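PDB 1U5K: DNA repair protein RecO from Deinococcus radiodurans, which probably takes part in DNA repair and in recombination by the RecF pathway, and binds a zinc ion. Local coordinates for residues Ala101-Gly106 with Tyr138-Leu143; Leu28-Lys33 with Gln111-Phe116; Ala151-Cys156 with Leu171-Cys176; Pro161-Pro166 with Leu179-Pro184. One frame throughout, in Å; residues are numbered along the deposited sequence.

How the contacts relate
Contacts 1 and 2 lie in the buried interior of the chain, whereas contact 3 is partly buried and contact 4 lies at the surface. The first two touch each other, their centres about 10 Å apart, because helix 110-125, which carries one half of contact 2, also packs against the residues of contact 1. Contacts 3 and 4 share the small antiparallel sheet of strands 163-164 and 171-172, where L172 N probably bonds to H163 O; their centres are about 9 Å apart, and contact 3 lies about 34 Å, centre to centre, from contact 2. Chemistry follows place: leucine, phenylalanine and proline meet without cross-segment hydrogen bonds inside, while metal-sulfur bonds, hydrogen bonds and waters join the outer pair.

Contact 1: Ala101-Gly106 with Tyr138-Leu143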
loop_
_atom_site.group_PDB
_atom_site.type_symbol
_atom_site.label_atom_id
_atom_site.label_comp_id
_atom_site.label_asym_id
_atom_site.label_seq_id
_atom_site.Cartn_x
_atom_site.Cartn_y
_atom_site.Cartn_z
ATOM N N ALA A 101 -9.182 7.167 -2.415
ATOM C CA ALA A 101 -9.665 6.089 -1.583
ATOM C C ALA A 101 -11.011 6.437 -0.977
ATOM O O ALA A 101 -11.841 5.551 -0.766
ATOM C CB ALA A 101 -8.653 5.809 -0.511
ATOM N N LEU A 102 -11.226 7.725 -0.715
ATOM C CA LEU A 102 -12.381 8.145 0.063
ATOM C C LEU A 102 -13.651 8.170 -0.789
ATOM O O LEU A 102 -14.724 7.798 -0.324
ATOM C CB LEU A 102 -12.128 9.487 0.751
ATOM C CG LEU A 102 -13.326 10.155 1.420
ATOM C CD1 LEU A 102 -13.694 9.347 2.645
ATOM C CD2 LEU A 102 -13.038 11.593 1.813
ATOM N N PHE A 103 -13.514 8.627 -2.024
ATOM C CA PHE A 103 -14.613 8.793 -2.954
ATOM C C PHE A 103 -14.688 7.589 -3.894
ATOM O O PHE A 103 -13.774 7.346 -4.673
ATOM C CB PHE A 103 -14.380 10.062 -3.773
ATOM C CG PHE A 103 -14.497 11.322 -2.973
ATOM C CD1 PHE A 103 -13.391 11.854 -2.331
ATOM C CD2 PHE A 103 -15.720 11.960 -2.835
ATOM C CE1 PHE A 103 -13.521 13.017 -1.574
ATOM C CE2 PHE A 103 -15.855 13.123 -2.082
ATOM C CZ PHE A 103 -14.754 13.642 -1.441
ATOM N N GLN A 104 -15.792 6.854 -3.836
ATOM C CA GLN A 104 -16.066 5.782 -4.796
ATOM C C GLN A 104 -16.538 6.372 -6.119
ATOM O O GLN A 104 -16.855 7.564 -6.201
ATOM C CB GLN A 104 -17.164 4.857 -4.264
ATOM C CG GLN A 104 -16.893 4.336 -2.871
ATOM C CD GLN A 104 -15.473 3.810 -2.756
ATOM O OE1 GLN A 104 -14.612 4.436 -2.130
ATOM N NE2 GLN A 104 -15.218 2.670 -3.380
ATOM N N GLU A 105 -16.556 5.529 -7.148
ATOM C CA GLU A 105 -16.918 5.958 -8.497
ATOM C C GLU A 105 -18.293 6.611 -8.444
ATOM O O GLU A 105 -19.174 6.096 -7.760
ATOM C CB GLU A 105 -16.907 4.782 -9.467
ATOM N N GLY A 106 -18.440 7.763 -9.096
ATOM C CA GLY A 106 -19.605 8.628 -8.974
ATOM C C GLY A 106 -19.687 9.592 -7.797
ATOM O O GLY A 106 -20.449 10.558 -7.805
ATOM N N TYR A 138 -10.195 15.961 6.730
ATOM C CA TYR A 138 -11.433 15.940 7.507
ATOM C C TYR A 138 -12.574 16.666 6.794
ATOM O O TYR A 138 -13.712 16.182 6.742
ATOM C CB TYR A 138 -11.222 16.489 8.924
ATOM C CG TYR A 138 -10.768 15.497 9.955
ATOM C CD1 TYR A 138 -9.434 15.143 10.052
ATOM C CD2 TYR A 138 -11.676 14.886 10.834
ATOM C CE1 TYR A 138 -9.028 14.217 10.989
ATOM C CE2 TYR A 138 -11.267 13.990 11.805
ATOM C CZ TYR A 138 -9.930 13.648 11.872
ATOM O OH TYR A 138 -9.445 12.763 12.809
ATOM N N LYS A 139 -12.252 17.792 6.169
ATOM C CA LYS A 139 -13.238 18.508 5.385
ATOM C C LYS A 139 -13.819 17.687 4.249
ATOM O O LYS A 139 -15.017 17.744 4.001
ATOM C CB LYS A 139 -12.698 19.832 4.841
ATOM C CG LYS A 139 -13.789 20.767 4.368
ATOM C CD LYS A 139 -14.412 21.618 5.467
ATOM C CE LYS A 139 -15.533 22.480 4.897
ATOM N NZ LYS A 139 -16.490 22.950 5.919
ATOM N N LEU A 140 -12.978 16.914 3.568
ATOM C CA LEU A 140 -13.459 16.077 2.481
ATOM C C LEU A 140 -14.432 15.004 2.974
ATOM O O LEU A 140 -15.251 14.540 2.199
ATOM C CB LEU A 140 -12.310 15.420 1.716
ATOM C CG LEU A 140 -11.464 16.320 0.826
ATOM C CD1 LEU A 140 -10.039 15.811 0.566
ATOM C CD2 LEU A 140 -12.189 16.637 -0.467
ATOM N N LEU A 141 -14.353 14.569 4.227
ATOM C CA LEU A 141 -15.353 13.659 4.765
ATOM C C LEU A 141 -16.791 14.135 4.586
ATOM O O LEU A 141 -17.698 13.323 4.367
ATOM C CB LEU A 141 -15.110 13.364 6.245
ATOM C CG LEU A 141 -13.739 12.844 6.687
ATOM C CD1 LEU A 141 -13.643 12.730 8.205
ATOM C CD2 LEU A 141 -13.534 11.492 6.064
ATOM N N GLY A 142 -17.006 15.442 4.692
ATOM C CA GLY A 142 -18.316 16.027 4.486
ATOM C C GLY A 142 -18.859 15.955 3.074
ATOM O O GLY A 142 -20.054 16.167 2.882
ATOM N N LEU A 143 -18.015 15.677 2.084
ATOM C CA LEU A 143 -18.484 15.639 0.711
ATOM C C LEU A 143 -18.628 14.226 0.158
ATOM O O LEU A 143 -19.078 14.018 -0.960
ATOM C CB LEU A 143 -17.527 16.422 -0.173
ATOM C CG LEU A 143 -17.327 17.887 0.196
ATOM C CD1 LEU A 143 -16.210 18.483 -0.650
ATOM C CD2 LEU A 143 -18.611 18.661 0.032
#
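The ring of F103 meets segment 138-143 with one edge: L143 O lies near the ring plane, 3.5 Å from F103 CE2, while L140 O approaches CZ obliquely. In the helical part of RecO, the last part of helix 86-102 and the residue after it pack here on L140-L143, at and beyond helix 129-141. F103 is the first residue to leave the helical path, and its CG stands anti to its own carbonyl carbon (chi1 -69°), which starts the ring toward L140 and L143. There CE1 comes within 4.0 Å of L140 CD2, the two side chains crossing at about a right angle, and CZ reaches L143 CB at 4.1 Å. An alanine here would probably leave L140 CD2 and L143 CB without their aromatic neighbour and open a gap between 101-106 and 138-143. The ring also stands edge-to-face with F108 and touches A112 of helix 110-125. One residue earlier, L102 divides its branches between two leucines. Its CD2 lies 3.9 Å from L140 CB, and its CD1 meets L141 CD2 at 4.0 Å, methyl against methyl.

Contact 2: Leu28-Lys33 with Gln111-Phe116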
loop_
_atom_site.group_PDB
_atom_site.type_symbol
_atom_site.label_atom_id
_atom_site.label_comp_id
_atom_site.label_asym_id
_atom_site.label_seq_id
_atom_site.Cartn_x
_atom_site.Cartn_y
_atom_site.Cartn_z
ATOM N N LEU A 28 -8.196 13.637 -10.947
ATOM C CA LEU A 28 -9.389 14.163 -10.314
ATOM C C LEU A 28 -9.792 15.435 -11.050
ATOM O O LEU A 28 -8.969 16.319 -11.264
ATOM C CB LEU A 28 -9.136 14.384 -8.830
ATOM C CG LEU A 28 -8.782 13.131 -8.038
ATOM C CD1 LEU A 28 -8.583 13.576 -6.614
ATOM C CD2 LEU A 28 -9.808 12.026 -8.180
ATOM N N THR A 29 -11.062 15.494 -11.431
ATOM C CA THR A 29 -11.671 16.576 -12.201
ATOM C C THR A 29 -13.016 17.025 -11.637
ATOM O O THR A 29 -13.657 16.257 -10.917
ATOM C CB THR A 29 -11.898 16.177 -13.676
ATOM O OG1 THR A 29 -13.130 15.453 -13.846
ATOM C CG2 THR A 29 -10.791 15.267 -14.159
ATOM N N PRO A 30 -13.460 18.226 -12.008
ATOM C CA PRO A 30 -14.758 18.716 -11.540
ATOM C C PRO A 30 -15.935 17.857 -11.987
ATOM O O PRO A 30 -16.970 17.905 -11.324
ATOM C CB PRO A 30 -14.825 20.158 -12.060
ATOM C CG PRO A 30 -13.841 20.261 -13.141
ATOM C CD PRO A 30 -12.779 19.218 -12.857
ATOM N N GLN A 31 -15.745 17.020 -13.005
ATOM C CA GLN A 31 -16.779 16.086 -13.428
ATOM C C GLN A 31 -16.578 14.639 -12.987
ATOM O O GLN A 31 -17.268 13.746 -13.463
ATOM C CB GLN A 31 -16.898 16.109 -14.952
ATOM C CG GLN A 31 -17.012 17.512 -15.535
ATOM C CD GLN A 31 -17.244 17.481 -17.048
ATOM O OE1 GLN A 31 -16.375 17.825 -17.858
ATOM N NE2 GLN A 31 -18.434 17.052 -17.424
ATOM N N GLY A 32 -15.647 14.388 -12.073
ATOM C CA GLY A 32 -15.453 13.052 -11.548
ATOM C C GLY A 32 -14.022 12.580 -11.725
ATOM O O GLY A 32 -13.162 13.287 -12.245
ATOM N N LYS A 33 -13.782 11.361 -11.262
ATOM C CA LYS A 33 -12.497 10.712 -11.453
ATOM C C LYS A 33 -12.367 10.272 -12.906
ATOM O O LYS A 33 -13.356 9.799 -13.459
ATOM C CB LYS A 33 -12.428 9.465 -10.582
ATOM C CG LYS A 33 -12.329 9.635 -9.071
ATOM C CD LYS A 33 -12.170 8.220 -8.502
ATOM C CE LYS A 33 -12.632 8.077 -7.079
ATOM N NZ LYS A 33 -11.927 6.970 -6.351
ATOM N N GLN A 111 -17.497 20.173 -6.032
ATOM C CA GLN A 111 -17.140 20.752 -4.742
ATOM C C GLN A 111 -15.915 20.030 -4.180
ATOM O O GLN A 111 -15.003 20.648 -3.640
ATOM C CB GLN A 111 -18.320 20.668 -3.775
ATOM C CG GLN A 111 -19.512 21.547 -4.127
ATOM C CD GLN A 111 -20.424 21.019 -5.221
ATOM O OE1 GLN A 111 -20.343 19.863 -5.648
ATOM N NE2 GLN A 111 -21.314 21.889 -5.680
ATOM N N ALA A 112 -15.875 18.716 -4.378
ATOM C CA ALA A 112 -14.772 17.874 -3.948
ATOM C C ALA A 112 -13.525 18.231 -4.737
ATOM O O ALA A 112 -12.468 18.410 -4.141
ATOM C CB ALA A 112 -15.135 16.396 -4.083
ATOM N N PHE A 113 -13.657 18.406 -6.048
ATOM C CA PHE A 113 -12.542 18.823 -6.882
ATOM C C PHE A 113 -11.942 20.138 -6.375
ATOM O O PHE A 113 -10.723 20.260 -6.213
ATOM C CB PHE A 113 -12.889 18.981 -8.370
ATOM C CG PHE A 113 -11.725 19.532 -9.162
ATOM C CD1 PHE A 113 -10.662 18.715 -9.501
ATOM C CD2 PHE A 113 -11.633 20.888 -9.446
ATOM C CE1 PHE A 113 -9.551 19.224 -10.138
ATOM C CE2 PHE A 113 -10.533 21.413 -10.083
ATOM C CZ PHE A 113 -9.494 20.588 -10.427
ATOM N N ASP A 114 -12.807 21.107 -6.101
ATOM C CA ASP A 114 -12.327 22.434 -5.715
ATOM C C ASP A 114 -11.583 22.411 -4.381
ATOM O O ASP A 114 -10.548 23.061 -4.208
ATOM C CB ASP A 114 -13.498 23.399 -5.563
ATOM C CG ASP A 114 -14.059 23.855 -6.893
ATOM O OD1 ASP A 114 -13.334 23.849 -7.915
ATOM O OD2 ASP A 114 -15.238 24.243 -6.958
ATOM N N LEU A 115 -12.152 21.673 -3.435
ATOM C CA LEU A 115 -11.525 21.448 -2.144
ATOM C C LEU A 115 -10.217 20.684 -2.276
ATOM O O LEU A 115 -9.248 20.990 -1.573
ATOM C CB LEU A 115 -12.441 20.669 -1.211
ATOM C CG LEU A 115 -12.685 21.049 0.247
ATOM C CD1 LEU A 115 -12.641 19.783 1.077
ATOM C CD2 LEU A 115 -11.855 22.153 0.889
ATOM N N PHE A 116 -10.196 19.645 -3.109
ATOM C CA PHE A 116 -8.937 18.940 -3.356
ATOM C C PHE A 116 -7.829 19.840 -3.922
ATOM O O PHE A 116 -6.688 19.840 -3.453
ATOM C CB PHE A 116 -9.161 17.723 -4.252
ATOM C CG PHE A 116 -7.895 17.021 -4.606
ATOM C CD1 PHE A 116 -7.274 16.201 -3.675
ATOM C CD2 PHE A 116 -7.323 17.193 -5.843
ATOM C CE1 PHE A 116 -6.078 15.586 -3.978
ATOM C CE2 PHE A 116 -6.140 16.573 -6.155
ATOM C CZ PHE A 116 -5.514 15.772 -5.224
#
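Two CH-pi contacts mark this interface, each placing one aliphatic carbon over the centre of a phenylalanine ring. L28 CD1 stands 3.8 Å from the centroid of the F116 ring and only 6° off its normal, so that all six ring carbons lie at nearly the same distance from the methyl. P30 CD lies over the F113 ring, 3.9 Å from its centroid and 10° off the normal. The two approaches differ: L28 and F116 cross at about a right angle, whereas P30 and F113 run side by side and point the same way. Both phenylalanines hold CG anti to the backbone N (chi1 175° for F113), which sends CG toward the hairpin from each, and one helical turn separates them.

The arrangement seats a beta hairpin of the N-terminal OB-fold domain on helix 110-125. Strands 23-29 and 32-38 are joined by a type I turn from T29 to G32, and P30 in that turn and F113 have the closest CA atoms across the contact.

Backbone atoms contribute differently. L28 O lies near the plane of the F113 ring, at its edge, 3.2 Å from CE1, while T29 CA approaches the ring obliquely. No hydrogen bond passes between 28-33 and 111-116. The turn is braced by its own bonds: T29 OG1 donates to G32 O over 2.7 Å, in the carbonyl plane and on a lone pair, and the same oxygen also accepts the N-H of T29. T29 OG1 has a further, weak partner in R8.

Contact 3: Ala151-Cys156 with Leu171-Cys176; sequences ARCARC and LLCSKC. With ZN (zinc ion), chain C.
C153 and L172 bring the two segments together with their CA atoms 4.4 Å apart, and the backbone bond from A154 N to L171 O spans 2.9 Å nearly along the C=O axis. L171 O also makes a CA-H...O contact with C153 CA, so one carbonyl meets two groups of the first loop. A water bridges the segments beside it, apparently donating to R152 O and accepting from L171 N.

Four cysteine sulfurs then close on one zinc ion: C153 SG and C176 SG at 2.4 Å, C156 SG and C173 SG at 2.3 Å. They reach it by different torsions. C153 SG is anti to its backbone N (chi1 169°), whereas C156 and C173 place SG between the backbone N and the carbonyl carbon.

This is a Cys4 zinc site built from two CxxC motifs, one on each loop, consistent with the zinc beta-ribbon clan to which the RecO C-terminal family belongs. As is usual for such loops, backbone N-H groups point at the sulfurs. C153 SG accepts three of them, from R155, C156 and, across the contact, C173, the last over 3.3 Å and nearly straight at 165°. These donors are likely to temper the negative charge of the thiolate.

C176 SG is met by a side chain instead. R155, with CG anti to the backbone N and its chain extended to NE, has CB, CG and CD within 3.9 Å of C176 SG and donates to it from NH1 over 3.4 Å, the acceptor lying in the guanidinium plane at its edge. L172 CD2 packs against C153 SG at 3.8 Å.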
loop_
_atom_site.group_PDB
_atom_site.type_symbol
_atom_site.label_atom_id
_atom_site.label_comp_id
_atom_site.label_asym_id
_atom_site.label_seq_id
_atom_site.Cartn_x
_atom_site.Cartn_y
_atom_site.Cartn_z
ATOM N N ALA A 151 -22.040 13.866 17.678
ATOM C CA ALA A 151 -22.980 14.368 18.671
ATOM C C ALA A 151 -23.387 13.330 19.714
ATOM O O ALA A 151 -23.781 13.706 20.809
ATOM C CB ALA A 151 -24.229 14.936 17.990
ATOM N N ARG A 152 -23.273 12.040 19.411
ATOM C CA ARG A 152 -23.680 10.986 20.334
ATOM C C ARG A 152 -22.690 9.825 20.410
ATOM O O ARG A 152 -22.025 9.495 19.435
ATOM C CB ARG A 152 -25.053 10.460 19.922
ATOM C CG ARG A 152 -26.174 11.490 19.963
ATOM C CD ARG A 152 -27.506 10.855 19.607
ATOM N NE ARG A 152 -28.694 11.653 19.915
ATOM C CZ ARG A 152 -29.239 11.861 21.112
ATOM N NH1 ARG A 152 -28.728 11.383 22.244
ATOM N NH2 ARG A 152 -30.328 12.618 21.171
ATOM N N CYS A 153 -22.575 9.210 21.583
ATOM C CA CYS A 153 -21.713 8.054 21.758
ATOM C C CYS A 153 -22.104 7.000 20.733
ATOM O O CYS A 153 -23.283 6.689 20.556
ATOM C CB CYS A 153 -21.840 7.500 23.180
ATOM S SG CYS A 153 -21.082 5.893 23.457
ATOM N N ALA A 154 -21.096 6.453 20.066
ATOM C CA ALA A 154 -21.319 5.494 18.997
ATOM C C ALA A 154 -21.901 4.186 19.534
ATOM O O ALA A 154 -22.452 3.402 18.772
ATOM C CB ALA A 154 -20.013 5.216 18.277
ATOM N N ARG A 155 -21.802 3.937 20.838
ATOM C CA ARG A 155 -22.332 2.694 21.390
ATOM C C ARG A 155 -23.715 2.874 22.016
ATOM O O ARG A 155 -24.662 2.225 21.590
ATOM C CB ARG A 155 -21.326 2.108 22.381
ATOM C CG ARG A 155 -21.761 0.852 23.105
ATOM C CD ARG A 155 -20.629 0.101 23.753
ATOM N NE ARG A 155 -20.962 -1.153 24.435
ATOM C CZ ARG A 155 -21.263 -1.258 25.732
ATOM N NH1 ARG A 155 -21.385 -0.178 26.473
ATOM N NH2 ARG A 155 -21.445 -2.441 26.304
ATOM N N CYS A 156 -23.846 3.721 23.032
ATOM C CA CYS A 156 -25.102 3.870 23.755
ATOM C C CYS A 156 -25.945 5.081 23.362
ATOM O O CYS A 156 -27.096 5.190 23.779
ATOM C CB CYS A 156 -24.831 3.962 25.248
ATOM S SG CYS A 156 -24.175 5.541 25.813
ATOM N N LEU A 171 -16.766 8.522 18.350
ATOM C CA LEU A 171 -16.484 8.875 19.737
ATOM C C LEU A 171 -17.378 8.108 20.723
ATOM O O LEU A 171 -18.509 7.771 20.396
ATOM C CB LEU A 171 -16.721 10.363 19.935
ATOM C CG LEU A 171 -15.901 11.336 19.069
ATOM C CD1 LEU A 171 -16.528 12.697 19.224
ATOM C CD2 LEU A 171 -14.448 11.355 19.474
ATOM N N LEU A 172 -16.866 7.831 21.914
ATOM C CA LEU A 172 -17.559 7.103 22.975
ATOM C C LEU A 172 -17.716 7.988 24.199
ATOM O O LEU A 172 -16.867 8.849 24.454
ATOM C CB LEU A 172 -16.789 5.847 23.381
ATOM C CG LEU A 172 -16.690 4.788 22.294
ATOM C CD1 LEU A 172 -15.737 3.686 22.728
ATOM C CD2 LEU A 172 -18.066 4.298 21.886
ATOM N N CYS A 173 -18.771 7.755 24.985
ATOM C CA CYS A 173 -18.928 8.437 26.270
ATOM C C CYS A 173 -18.022 7.816 27.323
ATOM O O CYS A 173 -17.455 6.733 27.144
ATOM C CB CYS A 173 -20.388 8.420 26.752
ATOM S SG CYS A 173 -20.961 6.803 27.320
ATOM N N SER A 174 -17.932 8.498 28.460
ATOM C CA SER A 174 -17.071 8.087 29.566
ATOM C C SER A 174 -17.455 6.706 30.094
ATOM O O SER A 174 -16.593 5.962 30.544
ATOM C CB SER A 174 -17.063 9.141 30.682
ATOM O OG SER A 174 -18.314 9.172 31.364
ATOM N N LYS A 175 -18.717 6.311 29.952
ATOM C CA LYS A 175 -19.151 5.013 30.427
ATOM C C LYS A 175 -18.827 3.877 29.463
ATOM O O LYS A 175 -18.537 2.779 29.913
ATOM C CB LYS A 175 -20.650 5.030 30.742
ATOM C CG LYS A 175 -21.083 5.988 31.841
ATOM C CD LYS A 175 -20.702 5.612 33.262
ATOM C CE LYS A 175 -21.453 6.464 34.311
ATOM N NZ LYS A 175 -22.689 5.777 34.864
ATOM N N CYS A 176 -18.809 4.123 28.158
ATOM C CA CYS A 176 -18.544 3.083 27.174
ATOM C C CYS A 176 -17.051 2.965 26.882
ATOM O O CYS A 176 -16.591 1.947 26.397
ATOM C CB CYS A 176 -19.340 3.372 25.904
ATOM S SG CYS A 176 -21.125 3.167 26.088
HETATM ZN ZN ZN C . -21.892 5.415 25.707
HETATM O O HOH W 1 -19.759 9.152 17.846
#

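Contact 4: Pro161-Pro166 with Leu179-Pro184; sequences PEHPDP and LPPYPP
H163 holds the segment 179-184 with both the edge and a face of its imidazole. Its CG is anti to the carbonyl carbon, beside the backbone N (chi1 -60°), and from there the ring turns ND1 to L179 O, to which it donates over 2.8 Å. The bond is nearly straight, at 166°, and the oxygen lies in the ring plane. Over one face sits P181, with CB 4.0 Å from the ring centroid in a CH-pi contact and CA offset toward the rim. A leucine in place of H163 would probably leave L179 O without this donor and P181 without a flat ring to lie against. The H163 side chain is about 9 Å from the zinc ion.

Y182 is the second aromatic anchor. With CG anti to the carbonyl carbon (chi1 -76°), its ring slides past P164 in the opposite direction, and P164 CG stands 3.9 Å from the ring centroid, over the face. The backbone fixes the same residue, Y182 N donating to E162 O at 2.9 Å. A water lying in the ring plane joins Y182 OH to D165 N. Beyond P164, L179 CD1 touches P164 CB at 4.1 Å, and L179 also packs on P19 of the second subunit.

The arrangement ties the loop leading into helix 184-192 to strand 163-164 of the small two-stranded sheet beside the Cys4 site, consistent with the zinc beta-ribbon clan of the RecO C-terminal family.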
loop_
_atom_site.group_PDB
_atom_site.type_symbol
_atom_site.label_atom_id
_atom_site.label_comp_id
_atom_site.label_asym_id
_atom_site.label_seq_id
_atom_site.Cartn_x
_atom_site.Cartn_y
_atom_site.Cartn_z
ATOM N N PRO A 161 -20.103 12.822 23.498
ATOM C CA PRO A 161 -19.021 11.929 23.916
ATOM C C PRO A 161 -17.658 12.599 23.758
ATOM O O PRO A 161 -17.432 13.362 22.820
ATOM C CB PRO A 161 -19.153 10.752 22.943
ATOM C CG PRO A 161 -19.766 11.319 21.713
ATOM C CD PRO A 161 -20.693 12.399 22.218
ATOM N N GLU A 162 -16.728 12.259 24.638
ATOM C CA GLU A 162 -15.422 12.896 24.642
ATOM C C GLU A 162 -14.266 11.922 24.453
ATOM O O GLU A 162 -13.104 12.315 24.534
ATOM C CB GLU A 162 -15.241 13.628 25.971
ATOM C CG GLU A 162 -16.282 14.696 26.250
ATOM C CD GLU A 162 -15.970 15.514 27.492
ATOM O OE1 GLU A 162 -15.321 14.986 28.420
ATOM O OE2 GLU A 162 -16.343 16.707 27.522
ATOM N N HIS A 163 -14.574 10.646 24.238
ATOM C CA HIS A 163 -13.513 9.647 24.253
ATOM C C HIS A 163 -13.294 8.967 22.907
ATOM O O HIS A 163 -14.227 8.863 22.099
ATOM C CB HIS A 163 -13.782 8.563 25.297
ATOM C CG HIS A 163 -13.892 9.080 26.701
ATOM N ND1 HIS A 163 -13.052 8.649 27.705
ATOM C CD2 HIS A 163 -14.772 9.930 27.284
ATOM C CE1 HIS A 163 -13.382 9.244 28.836
ATOM N NE2 HIS A 163 -14.423 10.026 28.612
ATOM N N PRO A 164 -12.083 8.443 22.721
ATOM C CA PRO A 164 -11.737 7.688 21.512
ATOM C C PRO A 164 -12.605 6.447 21.355
ATOM O O PRO A 164 -13.011 5.867 22.362
ATOM C CB PRO A 164 -10.283 7.267 21.745
ATOM C CG PRO A 164 -9.772 8.153 22.808
ATOM C CD PRO A 164 -10.948 8.499 23.657
ATOM N N ASP A 165 -12.871 6.075 20.107
ATOM C CA ASP A 165 -13.631 4.903 19.698
ATOM C C ASP A 165 -12.670 4.027 18.886
ATOM O O ASP A 165 -12.556 4.221 17.680
ATOM C CB ASP A 165 -14.797 5.372 18.814
ATOM C CG ASP A 165 -15.537 4.242 18.185
ATOM O OD1 ASP A 165 -15.337 3.107 18.676
ATOM O OD2 ASP A 165 -16.321 4.401 17.213
ATOM N N PRO A 166 -11.951 3.102 19.510
ATOM C CA PRO A 166 -11.006 2.252 18.772
ATOM C C PRO A 166 -11.653 1.280 17.792
ATOM O O PRO A 166 -10.982 0.886 16.833
ATOM C CB PRO A 166 -10.190 1.545 19.869
ATOM C CG PRO A 166 -10.839 1.835 21.167
ATOM C CD PRO A 166 -11.896 2.900 20.969
ATOM N N LEU A 179 -10.551 4.196 27.346
ATOM C CA LEU A 179 -9.431 5.122 27.230
ATOM C C LEU A 179 -9.778 6.510 27.760
ATOM O O LEU A 179 -10.949 6.876 27.806
ATOM C CB LEU A 179 -9.008 5.227 25.764
ATOM C CG LEU A 179 -8.484 3.941 25.128
ATOM C CD1 LEU A 179 -8.277 4.183 23.631
ATOM C CD2 LEU A 179 -7.196 3.546 25.823
ATOM N N PRO A 180 -8.775 7.280 28.177
ATOM C CA PRO A 180 -9.015 8.644 28.666
ATOM C C PRO A 180 -9.572 9.578 27.598
ATOM O O PRO A 180 -9.395 9.322 26.418
ATOM C CB PRO A 180 -7.635 9.143 29.120
ATOM C CG PRO A 180 -6.650 8.073 28.813
ATOM C CD PRO A 180 -7.360 6.878 28.251
ATOM N N PRO A 181 -10.189 10.683 27.994
ATOM C CA PRO A 181 -10.827 11.573 27.028
ATOM C C PRO A 181 -9.805 12.237 26.105
ATOM O O PRO A 181 -8.642 12.346 26.483
ATOM C CB PRO A 181 -11.540 12.601 27.904
ATOM C CG PRO A 181 -10.930 12.516 29.256
ATOM C CD PRO A 181 -10.282 11.187 29.372
ATOM N N TYR A 182 -10.221 12.571 24.886
ATOM C CA TYR A 182 -9.404 13.425 24.049
ATOM C C TYR A 182 -9.229 14.764 24.759
ATOM O O TYR A 182 -10.165 15.252 25.394
ATOM C CB TYR A 182 -10.100 13.677 22.721
ATOM C CG TYR A 182 -10.057 12.539 21.735
ATOM C CD1 TYR A 182 -11.226 12.034 21.193
ATOM C CD2 TYR A 182 -8.854 11.990 21.316
ATOM C CE1 TYR A 182 -11.185 10.998 20.277
ATOM C CE2 TYR A 182 -8.805 10.998 20.354
ATOM C CZ TYR A 182 -9.979 10.501 19.827
ATOM O OH TYR A 182 -9.970 9.476 18.896
ATOM N N PRO A 183 -8.057 15.377 24.631
ATOM C CA PRO A 183 -7.871 16.727 25.167
ATOM C C PRO A 183 -8.727 17.727 24.415
ATOM O O PRO A 183 -9.215 17.456 23.308
ATOM C CB PRO A 183 -6.373 16.997 24.996
ATOM C CG PRO A 183 -5.891 16.037 23.999
ATOM C CD PRO A 183 -6.843 14.866 23.977
ATOM N N PRO A 184 -8.968 18.863 25.059
ATOM C CA PRO A 184 -9.946 19.834 24.556
ATOM C C PRO A 184 -9.746 20.320 23.115
ATOM O O PRO A 184 -10.733 20.532 22.411
ATOM C CB PRO A 184 -9.841 21.009 25.540
ATOM C CG PRO A 184 -9.073 20.521 26.714
ATOM C CD PRO A 184 -8.371 19.252 26.349
HETATM O O HOH W 2 -12.112 4.590 24.702
HETATM O O HOH W 3 -11.990 7.917 17.894
#